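Local coordinates for short-chain dehydrogenase/reductase SDR (Burkholderia phymatum, PDB 5IG2) that binds NAD and probably acts as an oxidoreductase that transfers hydride between a CH-OH group and the nicotinamide cofactor, at the interface of chains A and B. Residues are numbered along the deposited sequence; one frame, centred on the assembly and turned at random. Chains: chain A/B, Short-chain dehydrogenase/reductase SDR.

The interface of chains A and B. Residues chain A 115, 119, 162, 166, 169; chain B 169-170, 173-174.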
# COMPACT_ATOMS: atom_id res chain seq x y z
N TRP A 115 -4.58 -7.52 8.72
CA TRP A 115 -3.90 -6.36 8.14
C TRP A 115 -2.42 -6.37 8.49
O TRP A 115 -1.56 -6.18 7.62
CB TRP A 115 -4.53 -5.07 8.66
CG TRP A 115 -5.84 -4.74 8.05
CD1 TRP A 115 -7.08 -5.03 8.54
CD2 TRP A 115 -6.05 -4.03 6.82
NE1 TRP A 115 -8.05 -4.54 7.69
CE2 TRP A 115 -7.44 -3.93 6.63
CE3 TRP A 115 -5.18 -3.47 5.87
CZ2 TRP A 115 -7.99 -3.29 5.51
CZ3 TRP A 115 -5.73 -2.83 4.77
CH2 TRP A 115 -7.12 -2.76 4.59
N PHE A 119 0.45 -6.92 5.52
CA PHE A 119 1.33 -5.79 5.25
C PHE A 119 2.72 -6.04 5.79
O PHE A 119 3.70 -5.58 5.19
CB PHE A 119 0.73 -4.49 5.80
CG PHE A 119 -0.17 -3.80 4.79
CD1 PHE A 119 -1.42 -4.33 4.49
CD2 PHE A 119 0.28 -2.70 4.07
CE1 PHE A 119 -2.23 -3.73 3.53
CE2 PHE A 119 -0.53 -2.09 3.10
CZ PHE A 119 -1.78 -2.61 2.84
N GLY A 162 -9.23 -7.10 -0.53
CA GLY A 162 -8.78 -5.72 -0.36
C GLY A 162 -7.46 -5.56 0.37
O GLY A 162 -6.68 -4.66 0.06
N ALA A 166 -4.35 -4.00 -1.53
CA ALA A 166 -3.70 -2.79 -1.04
C ALA A 166 -2.21 -3.02 -0.84
O ALA A 166 -1.39 -2.15 -1.17
CB ALA A 166 -4.34 -2.33 0.27
N HIS A 169 -0.64 -3.00 -4.37
CA HIS A 169 -0.54 -1.65 -4.90
C HIS A 169 0.60 -0.88 -4.25
O HIS A 169 1.30 -0.12 -4.91
CB HIS A 169 -1.86 -0.91 -4.74
CG HIS A 169 -2.89 -1.30 -5.76
ND1 HIS A 169 -3.30 -0.45 -6.77
CD2 HIS A 169 -3.56 -2.46 -5.94
CE1 HIS A 169 -4.19 -1.07 -7.52
NE2 HIS A 169 -4.37 -2.29 -7.04
N HIS B 169 -1.20 4.55 -2.51
CA HIS B 169 -1.70 3.53 -3.43
C HIS B 169 -2.45 2.44 -2.68
O HIS B 169 -3.47 1.94 -3.17
CB HIS B 169 -0.54 2.93 -4.23
CG HIS B 169 -0.09 3.80 -5.36
ND1 HIS B 169 -0.31 3.48 -6.68
CD2 HIS B 169 0.53 5.01 -5.36
CE1 HIS B 169 0.18 4.44 -7.45
NE2 HIS B 169 0.70 5.38 -6.67
N ALA B 170 -1.97 2.06 -1.49
CA ALA B 170 -2.71 1.10 -0.68
C ALA B 170 -4.10 1.62 -0.34
O ALA B 170 -5.09 0.89 -0.43
CB ALA B 170 -1.92 0.75 0.58
N SER B 173 -6.42 1.37 -3.42
CA SER B 173 -6.91 0.04 -3.76
C SER B 173 -7.86 -0.51 -2.70
O SER B 173 -8.89 -1.10 -3.04
CB SER B 173 -5.74 -0.93 -3.96
OG SER B 173 -6.26 -2.18 -4.41
N LEU B 174 -7.53 -0.35 -1.42
CA LEU B 174 -8.45 -0.87 -0.41
C LEU B 174 -9.80 -0.19 -0.51
O LEU B 174 -10.83 -0.83 -0.28
CB LEU B 174 -7.87 -0.73 1.00
CG LEU B 174 -7.91 0.61 1.74
CD1 LEU B 174 -9.25 0.86 2.46
CD2 LEU B 174 -6.74 0.66 2.74
O HOH W 1 -2.08 1.75 -7.78
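A:His169 meets B:Ser173 and B:His169 where helix 162-185 of each subunit packs on its two-fold mate, with helix 112-140 flanking it. Paired long helices of this kind are the usual dimer interface of the short-chain dehydrogenase/reductase family, and the sequence YNASK at the start of helix 162-185 carries the family's YxxxK motif, so the helix that carries the catalytic tyrosine and lysine also forms part of this interface. That this pairing persists in solution is likely from the family, though the crystal alone does not prove it.

The ring contact is a CH-pi one. B:Ser173 CB lies over one face of the A:His169 imidazole, 3.4 Å from the ring centroid and displaced toward the rim on the CD2 side. The serine hydroxyl stands anti to its own backbone N, which carries B:Ser173 OG above the CD2-NE2 side of the ring, 3.2 Å from A:His169 NE2, as part of the same face contact.

A water links the two histidines across the axis. Water 1 is hydrogen-bonded to A:His169 ND1 at 2.7 Å, and its bond to B:His169 ND1 matches in length. A:His169 ND1 and B:His169 ND1 are 4.9 Å apart; if either ring were protonated, the shared water would probably soften the repulsion. In both histidines chi1 of -78° sets CG anti to the carbonyl carbon, and the turn of the ring (chi2 -110°) then points ND1 at the water, while the two CB atoms face each other near the axis.

Small residues allow the helices to come close: A:Ala166 CB reaches the carbonyl O of B:Ala170 at 3.4 Å and also touches B:Leu174 CB. That methyl lies in plane at the edge of the A:Phe119 ring, whose CZ meets B:Ala170 CB.

At the flank, the A:Trp115 and B:Leu174 side chains cross at about a right angle, with the benzo-ring atom A:Trp115 CH2 3.9 Å from the methyl B:Leu174 CD2.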